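Local coordinates for protein NLP/P60 (Enterococcus faecium, PDB 6B8C) that probably cleaves peptide bonds in the stem peptides of peptidoglycan, as a secreted NlpC/p60 endopeptidase that generates muropeptides, at residues Gly73-Ala81 / Phe97-Val107; Ile109-Ile117 / Val128-Pro136. All coordinates share one frame; numbering follows the deposited sequence.

Contact 1 of 2, residues Gly73-Ala81 / Phe97-Val107; sequences GWTVPQESA and FWGSPGGTYHV
Glu79 reaches from the loop 73-81 into the bend between strands 95-98 and 106-112, where its carboxylate is taken up by Gly102 and Thr104. From CB, CG is turned away from the carbonyl carbon and lies beside the backbone N, and the chain beyond it is extended. CG lies over one face of the Phe97 ring, a CH-pi contact 4.3 Å from CG to the ring centroid, and the carboxylate plane stands 58° from that of the ring. CD passes 3.5 Å from Thr104 CG2, and there the two oxygens part. OE2 offers its syn lone pair to the backbone N of Gly102 at 2.8 Å, with a nearly straight N-H...O angle of 163°. OE1 accepts from Thr104 OG1 at a very short 2.4 Å, a length that is doubtful. In this NlpC/p60 domain, the contact fastens the loop between helix 55-67 and strand 83-85 onto the connection of two central strands, whose type II turn from Ser100 to Gly103 presents the Gly102 N-H. The Thr104 hydroxyl also meets Thr75, OG1 to OG1 2.6 Å. Next to Glu79 in the chain, Gln78 CB touches the Phe97 ring edge at CZ, 3.9 Å away, while the Gln78 amide turns to Thr59, Ser56 and Gly72.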
loop_
_atom_site.group_PDB
_atom_site.type_symbol
_atom_site.label_atom_id
_atom_site.label_comp_id
_atom_site.label_asym_id
_atom_site.label_seq_id
_atom_site.Cartn_x
_atom_site.Cartn_y
_atom_site.Cartn_z
ATOM N N GLY A 73 11.022 -2.552 3.868
ATOM C CA GLY A 73 10.312 -3.618 4.554
ATOM C C GLY A 73 9.317 -3.144 5.591
ATOM O O GLY A 73 8.392 -3.888 5.934
ATOM N N TRP A 74 9.488 -1.933 6.104
ATOM C CA TRP A 74 8.523 -1.296 6.986
ATOM C C TRP A 74 8.105 0.035 6.360
ATOM O O TRP A 74 8.458 0.348 5.220
ATOM C CB TRP A 74 9.083 -1.145 8.406
ATOM C CG TRP A 74 10.453 -0.528 8.504
ATOM C CD1 TRP A 74 11.625 -1.032 8.009
ATOM C CD2 TRP A 74 10.794 0.687 9.178
ATOM N NE1 TRP A 74 12.668 -0.192 8.315
ATOM C CE2 TRP A 74 12.185 0.869 9.034
ATOM C CE3 TRP A 74 10.057 1.646 9.882
ATOM C CZ2 TRP A 74 12.852 1.969 9.565
ATOM C CZ3 TRP A 74 10.727 2.737 10.412
ATOM C CH2 TRP A 74 12.107 2.890 10.249
ATOM N N THR A 75 7.339 0.821 7.116
ATOM C CA THR A 75 6.563 1.899 6.510
ATOM C C THR A 75 7.443 3.046 6.023
ATOM O O THR A 75 7.229 3.575 4.926
ATOM C CB THR A 75 5.521 2.405 7.508
ATOM O OG1 THR A 75 5.004 3.666 7.070
ATOM C CG2 THR A 75 6.134 2.553 8.898
ATOM N N VAL A 76 8.442 3.439 6.806
ATOM C CA VAL A 76 9.136 4.704 6.572
ATOM C C VAL A 76 10.063 4.642 5.359
ATOM O O VAL A 76 10.042 5.577 4.544
ATOM C CB VAL A 76 9.892 5.158 7.833
ATOM C CG1 VAL A 76 10.602 6.473 7.574
ATOM C CG2 VAL A 76 8.923 5.304 8.995
ATOM N N PRO A 77 10.888 3.601 5.176
ATOM C CA PRO A 77 11.672 3.522 3.929
ATOM C C PRO A 77 10.822 3.589 2.673
ATOM O O PRO A 77 11.246 4.190 1.675
ATOM C CB PRO A 77 12.399 2.175 4.051
ATOM C CG PRO A 77 11.695 1.437 5.149
ATOM C CD PRO A 77 11.228 2.493 6.087
ATOM N N GLN A 78 9.615 3.020 2.701
ATOM C CA GLN A 78 8.734 3.070 1.540
ATOM C C GLN A 78 8.351 4.491 1.151
ATOM O O GLN A 78 7.838 4.695 0.045
ATOM C CB GLN A 78 7.476 2.240 1.811
ATOM C CG GLN A 78 7.772 0.787 2.133
ATOM C CD GLN A 78 6.551 -0.109 2.019
ATOM O OE1 GLN A 78 5.440 0.359 1.773
ATOM N NE2 GLN A 78 6.758 -1.407 2.191
ATOM N N GLU A 79 8.600 5.475 2.018
ATOM C CA GLU A 79 8.351 6.869 1.677
ATOM C C GLU A 79 9.339 7.410 0.650
ATOM O O GLU A 79 9.112 8.501 0.117
ATOM C CB GLU A 79 8.412 7.736 2.935
ATOM C CG GLU A 79 7.417 7.365 4.020
ATOM C CD GLU A 79 7.697 8.089 5.327
ATOM O OE1 GLU A 79 7.570 7.462 6.400
ATOM O OE2 GLU A 79 8.056 9.284 5.279
ATOM N N SER A 80 10.422 6.685 0.362
ATOM C CA SER A 80 11.436 7.156 -0.573
ATOM C C SER A 80 11.312 6.540 -1.959
ATOM O O SER A 80 12.037 6.955 -2.870
ATOM C CB SER A 80 12.839 6.866 -0.025
ATOM O OG SER A 80 12.990 7.372 1.289
ATOM N N ALA A 81 10.415 5.571 -2.143
ATOM C CA ALA A 81 10.378 4.776 -3.364
ATOM C C ALA A 81 9.905 5.553 -4.586
ATOM O O ALA A 81 10.047 5.045 -5.704
ATOM C CB ALA A 81 9.487 3.554 -3.146
ATOM N N PHE A 97 0.063 7.159 2.212
ATOM C CA PHE A 97 0.723 7.113 3.509
ATOM C C PHE A 97 -0.066 7.905 4.539
ATOM O O PHE A 97 -0.471 9.048 4.282
ATOM C CB PHE A 97 2.156 7.654 3.415
ATOM C CG PHE A 97 3.091 6.750 2.673
ATOM C CD1 PHE A 97 3.250 6.867 1.301
ATOM C CD2 PHE A 97 3.800 5.766 3.343
ATOM C CE1 PHE A 97 4.106 6.027 0.614
ATOM C CE2 PHE A 97 4.658 4.925 2.664
ATOM C CZ PHE A 97 4.810 5.056 1.296
ATOM N N TRP A 98 -0.284 7.280 5.696
ATOM C CA TRP A 98 -0.844 7.929 6.869
ATOM C C TRP A 98 0.284 8.357 7.795
ATOM O O TRP A 98 1.237 7.605 8.015
ATOM C CB TRP A 98 -1.776 6.986 7.630
ATOM C CG TRP A 98 -3.124 6.773 7.029
ATOM C CD1 TRP A 98 -4.315 7.190 7.539
ATOM C CD2 TRP A 98 -3.429 6.065 5.820
ATOM N NE1 TRP A 98 -5.346 6.793 6.723
ATOM C CE2 TRP A 98 -4.829 6.100 5.661
ATOM C CE3 TRP A 98 -2.658 5.409 4.859
ATOM C CZ2 TRP A 98 -5.473 5.508 4.576
ATOM C CZ3 TRP A 98 -3.299 4.821 3.783
ATOM C CH2 TRP A 98 -4.691 4.876 3.650
ATOM N N GLY A 99 0.155 9.547 8.362
ATOM C CA GLY A 99 1.176 10.098 9.227
ATOM C C GLY A 99 2.034 11.117 8.505
ATOM O O GLY A 99 1.891 11.375 7.306
ATOM N N SER A 100 2.942 11.689 9.252
ATOM C CA SER A 100 3.792 12.703 8.649
ATOM C C SER A 100 5.065 12.071 8.092
ATOM O O SER A 100 5.499 11.016 8.569
ATOM C CB SER A 100 4.153 13.771 9.677
ATOM O OG SER A 100 4.774 13.197 10.813
ATOM N N PRO A 101 5.668 12.690 7.066
ATOM C CA PRO A 101 6.926 12.160 6.516
ATOM C C PRO A 101 7.980 11.955 7.593
ATOM O O PRO A 101 8.294 12.873 8.356
ATOM C CB PRO A 101 7.347 13.226 5.494
ATOM C CG PRO A 101 6.485 14.425 5.781
ATOM C CD PRO A 101 5.213 13.885 6.341
ATOM N N GLY A 102 8.513 10.738 7.668
ATOM C CA GLY A 102 9.378 10.319 8.743
ATOM C C GLY A 102 8.681 9.547 9.841
ATOM O O GLY A 102 9.343 8.803 10.575
ATOM N N GLY A 103 7.366 9.699 9.965
ATOM C CA GLY A 103 6.616 9.024 11.002
ATOM C C GLY A 103 5.342 8.392 10.484
ATOM O O GLY A 103 4.345 8.315 11.209
ATOM N N THR A 104 5.356 7.952 9.228
ATOM C CA THR A 104 4.198 7.259 8.687
ATOM C C THR A 104 3.950 5.972 9.459
ATOM O O THR A 104 4.885 5.259 9.830
ATOM C CB THR A 104 4.386 6.946 7.205
ATOM O OG1 THR A 104 5.618 6.242 7.015
ATOM C CG2 THR A 104 4.390 8.229 6.387
ATOM N N TYR A 105 2.676 5.688 9.717
ATOM C CA TYR A 105 2.283 4.502 10.457
ATOM C C TYR A 105 1.419 3.554 9.638
ATOM O O TYR A 105 1.060 2.480 10.137
ATOM C CB TYR A 105 1.543 4.901 11.747
ATOM C CG TYR A 105 0.317 5.768 11.533
ATOM C CD1 TYR A 105 -0.925 5.197 11.282
ATOM C CD2 TYR A 105 0.400 7.155 11.591
ATOM C CE1 TYR A 105 -2.048 5.982 11.089
ATOM C CE2 TYR A 105 -0.721 7.950 11.400
ATOM C CZ TYR A 105 -1.943 7.354 11.149
ATOM O OH TYR A 105 -3.064 8.131 10.956
ATOM N N HIS A 106 1.081 3.909 8.402
ATOM C CA HIS A 106 0.218 3.072 7.584
ATOM C C HIS A 106 0.440 3.416 6.121
ATOM O O HIS A 106 0.740 4.561 5.775
ATOM C CB HIS A 106 -1.258 3.254 7.951
ATOM C CG HIS A 106 -2.146 2.174 7.419
ATOM N ND1 HIS A 106 -2.237 0.931 8.008
ATOM C CD2 HIS A 106 -2.972 2.145 6.347
ATOM C CE1 HIS A 106 -3.086 0.185 7.325
ATOM N NE2 HIS A 106 -3.546 0.897 6.312
ATOM N N VAL A 107 0.263 2.410 5.268
ATOM C CA VAL A 107 0.446 2.548 3.831
ATOM C C VAL A 107 -0.589 1.684 3.123
ATOM O O VAL A 107 -1.045 0.667 3.651
ATOM C CB VAL A 107 1.882 2.159 3.403
ATOM C CG1 VAL A 107 2.094 0.662 3.552
ATOM C CG2 VAL A 107 2.168 2.609 1.981
#

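Contact 2 of 2, residues Ile109-Ile117 / Val128-Pro136; sequences IALGGGQYI and VGSVQWFAP
Tyr116 and Gly129 form the hydrogen-bonded pair of an antiparallel beta hairpin, strands 115-118 and 127-130, at the margin of the domain's six-stranded sheet. Tyr116 N donates to Gly129 O and Gly129 N to Tyr116 O, each at 2.9 Å, flanked by the non-hydrogen-bonded pairs Gln115-Ser130 and Ile117-Val128. The tight part lies on the Tyr116 side of the sheet. With chi1 at 46°, CG sits between the backbone N and carbonyl carbon, and the ring folds across the neighbouring strand, one face over the Gly129-Ser130 peptide. Gly129 O faces the ring centre, and the absence of a side chain on Gly129 lets the ring come this close. Val131 CG1 meets the ring edge in plane, 3.7 Å from Tyr116 CE2, while Trp98 and His118 pack edge-to-face with the same ring. On the face of Gln115, Ile117, Val128 and Ser130, few side chains meet across the hairpin: Leu111 CD1 touches Val128 CG2 at 3.6 Å, Gln115 is exposed, and helix 28-36 covers Leu111 and Ile117. Past the strand, Val131 N binds Gly114 O at 2.8 Å as the chain turns away. Beyond that turn, the Tyr116 hydroxyl donates to Phe134 O, 2.6 Å from OH, on a lone pair in the carbonyl plane.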
loop_
_atom_site.group_PDB
_atom_site.type_symbol
_atom_site.label_atom_id
_atom_site.label_comp_id
_atom_site.label_asym_id
_atom_site.label_seq_id
_atom_site.Cartn_x
_atom_site.Cartn_y
_atom_site.Cartn_z
ATOM N N ILE A 109 -2.116 0.802 -1.264
ATOM C CA ILE A 109 -1.936 0.967 -2.703
ATOM C C ILE A 109 -3.150 1.692 -3.266
ATOM O O ILE A 109 -4.290 1.246 -3.086
ATOM C CB ILE A 109 -1.723 -0.384 -3.407
ATOM C CG1 ILE A 109 -0.352 -0.966 -3.048
ATOM C CG2 ILE A 109 -1.842 -0.220 -4.916
ATOM C CD1 ILE A 109 -0.164 -2.396 -3.484
ATOM N N ALA A 110 -2.905 2.804 -3.950
ATOM C CA ALA A 110 -3.990 3.590 -4.515
ATOM C C ALA A 110 -4.665 2.839 -5.654
ATOM O O ALA A 110 -4.004 2.225 -6.498
ATOM C CB ALA A 110 -3.469 4.937 -5.015
ATOM N N LEU A 111 -5.995 2.889 -5.670
ATOM C CA LEU A 111 -6.783 2.352 -6.767
ATOM C C LEU A 111 -7.325 3.433 -7.692
ATOM O O LEU A 111 -7.935 3.100 -8.714
ATOM C CB LEU A 111 -7.956 1.528 -6.226
ATOM C CG LEU A 111 -7.604 0.306 -5.382
ATOM C CD1 LEU A 111 -8.876 -0.387 -4.947
ATOM C CD2 LEU A 111 -6.710 -0.647 -6.155
ATOM N N GLY A 112 -7.124 4.705 -7.360
ATOM C CA GLY A 112 -7.745 5.780 -8.104
ATOM C C GLY A 112 -9.169 6.011 -7.645
ATOM O O GLY A 112 -9.853 5.070 -7.228
ATOM N N GLY A 113 -9.624 7.257 -7.700
ATOM C CA GLY A 113 -10.987 7.564 -7.302
ATOM C C GLY A 113 -11.250 7.420 -5.819
ATOM O O GLY A 113 -12.324 6.943 -5.429
ATOM N N GLY A 114 -10.293 7.813 -4.977
ATOM C CA GLY A 114 -10.490 7.766 -3.541
ATOM C C GLY A 114 -10.523 6.383 -2.936
ATOM O O GLY A 114 -10.973 6.231 -1.795
ATOM N N GLN A 115 -10.059 5.371 -3.661
ATOM C CA GLN A 115 -10.091 3.991 -3.209
ATOM C C GLN A 115 -8.674 3.457 -3.077
ATOM O O GLN A 115 -7.761 3.878 -3.792
ATOM C CB GLN A 115 -10.886 3.113 -4.179
ATOM C CG GLN A 115 -12.313 3.577 -4.380
ATOM C CD GLN A 115 -12.902 3.084 -5.681
ATOM O OE1 GLN A 115 -13.406 3.872 -6.480
ATOM N NE2 GLN A 115 -12.845 1.776 -5.903
ATOM N N TYR A 116 -8.498 2.521 -2.153
ATOM C CA TYR A 116 -7.211 1.874 -1.973
ATOM C C TYR A 116 -7.441 0.442 -1.524
ATOM O O TYR A 116 -8.568 0.022 -1.259
ATOM C CB TYR A 116 -6.330 2.634 -0.976
ATOM C CG TYR A 116 -7.032 3.049 0.293
ATOM C CD1 TYR A 116 -7.209 2.153 1.340
ATOM C CD2 TYR A 116 -7.498 4.349 0.454
ATOM C CE1 TYR A 116 -7.842 2.536 2.507
ATOM C CE2 TYR A 116 -8.130 4.742 1.613
ATOM C CZ TYR A 116 -8.300 3.833 2.635
ATOM O OH TYR A 116 -8.934 4.228 3.791
ATOM N N ILE A 117 -6.352 -0.310 -1.449
ATOM C CA ILE A 117 -6.380 -1.686 -0.984
ATOM C C ILE A 117 -5.244 -1.852 0.012
ATOM O O ILE A 117 -4.156 -1.297 -0.182
ATOM C CB ILE A 117 -6.268 -2.684 -2.160
ATOM C CG1 ILE A 117 -6.185 -4.121 -1.650
ATOM C CG2 ILE A 117 -5.082 -2.336 -3.060
ATOM C CD1 ILE A 117 -6.258 -5.144 -2.749
ATOM N N VAL A 128 -10.435 -3.810 0.454
ATOM C CA VAL A 128 -10.550 -2.503 -0.165
ATOM C C VAL A 128 -11.010 -1.491 0.882
ATOM O O VAL A 128 -11.596 -1.835 1.915
ATOM C CB VAL A 128 -11.512 -2.551 -1.371
ATOM C CG1 VAL A 128 -12.957 -2.370 -0.920
ATOM C CG2 VAL A 128 -11.128 -1.520 -2.414
ATOM N N GLY A 129 -10.725 -0.222 0.612
ATOM C CA GLY A 129 -11.109 0.852 1.507
ATOM C C GLY A 129 -11.268 2.138 0.728
ATOM O O GLY A 129 -10.795 2.268 -0.406
ATOM N N SER A 130 -11.937 3.095 1.357
ATOM C CA SER A 130 -12.214 4.387 0.754
ATOM C C SER A 130 -11.595 5.489 1.602
ATOM O O SER A 130 -11.451 5.345 2.820
ATOM C CB SER A 130 -13.726 4.616 0.611
ATOM O OG SER A 130 -14.006 5.914 0.113
ATOM N N VAL A 131 -11.212 6.589 0.947
ATOM C CA VAL A 131 -10.726 7.741 1.695
ATOM C C VAL A 131 -11.862 8.424 2.437
ATOM O O VAL A 131 -11.614 9.227 3.344
ATOM C CB VAL A 131 -10.005 8.744 0.776
ATOM C CG1 VAL A 131 -8.870 8.056 0.030
ATOM C CG2 VAL A 131 -10.987 9.395 -0.189
ATOM N N GLN A 132 -13.110 8.127 2.070
ATOM C CA GLN A 132 -14.246 8.599 2.849
ATOM C C GLN A 132 -14.375 7.855 4.171
ATOM O O GLN A 132 -15.131 8.293 5.044
ATOM C CB GLN A 132 -15.535 8.462 2.039
ATOM C CG GLN A 132 -15.588 9.365 0.820
ATOM C CD GLN A 132 -15.582 10.838 1.186
ATOM O OE1 GLN A 132 -14.877 11.639 0.570
ATOM N NE2 GLN A 132 -16.378 11.204 2.188
ATOM N N TRP A 133 -13.671 6.734 4.329
ATOM C CA TRP A 133 -13.613 6.031 5.606
ATOM C C TRP A 133 -12.430 6.514 6.443
ATOM O O TRP A 133 -12.612 7.049 7.542
ATOM C CB TRP A 133 -13.515 4.517 5.375
ATOM C CG TRP A 133 -14.629 3.910 4.565
ATOM C CD1 TRP A 133 -15.805 4.501 4.198
ATOM C CD2 TRP A 133 -14.662 2.584 4.024
ATOM N NE1 TRP A 133 -16.566 3.624 3.460
ATOM C CE2 TRP A 133 -15.886 2.440 3.342
ATOM C CE3 TRP A 133 -13.773 1.503 4.052
ATOM C CZ2 TRP A 133 -16.244 1.260 2.695
ATOM C CZ3 TRP A 133 -14.130 0.332 3.409
ATOM C CH2 TRP A 133 -15.355 0.220 2.740
ATOM N N PHE A 134 -11.213 6.339 5.925
ATOM C CA PHE A 134 -9.990 6.765 6.603
ATOM C C PHE A 134 -9.085 7.396 5.556
ATOM O O PHE A 134 -8.638 6.717 4.628
ATOM C CB PHE A 134 -9.299 5.593 7.303
ATOM C CG PHE A 134 -10.091 5.023 8.446
ATOM C CD1 PHE A 134 -10.121 5.672 9.671
ATOM C CD2 PHE A 134 -10.817 3.856 8.293
ATOM C CE1 PHE A 134 -10.860 5.166 10.727
ATOM C CE2 PHE A 134 -11.558 3.340 9.348
ATOM C CZ PHE A 134 -11.578 4.000 10.566
ATOM N N ALA A 135 -8.824 8.695 5.701
ATOM C CA ALA A 135 -8.122 9.463 4.679
ATOM C C ALA A 135 -6.618 9.383 4.893
ATOM O O ALA A 135 -6.145 9.633 6.009
ATOM C CB ALA A 135 -8.560 10.920 4.700
ATOM N N PRO A 136 -5.841 9.057 3.865
ATOM C CA PRO A 136 -4.385 9.087 4.008
ATOM C C PRO A 136 -3.877 10.516 4.033
ATOM O O PRO A 136 -4.556 11.459 3.621
ATOM C CB PRO A 136 -3.887 8.338 2.769
ATOM C CG PRO A 136 -4.955 8.559 1.756
ATOM C CD PRO A 136 -6.259 8.658 2.509
#

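From the N terminus, the chain passes through helices 28-36 and 55-67 before 73-81 opens contact 1. Strand 83-85, at one margin of the sheet, and the run to strand 95-98 follow, and 97-107 closes that loop by bringing the bend between two inner strands against it. Contact 2 opens afterwards, on the continuation of strand 106-112, and closes at 128-136, on the strand that forms the other margin, so the two are in series and neither encloses the other. Their centres are about 16 Å apart, yet they touch through Trp98, whose indole packs on Phe134, Ala135 and Pro136. Contact 1 ties the loop after helix 55-67 to the middle of the sheet; contact 2 ties its last hairpin together.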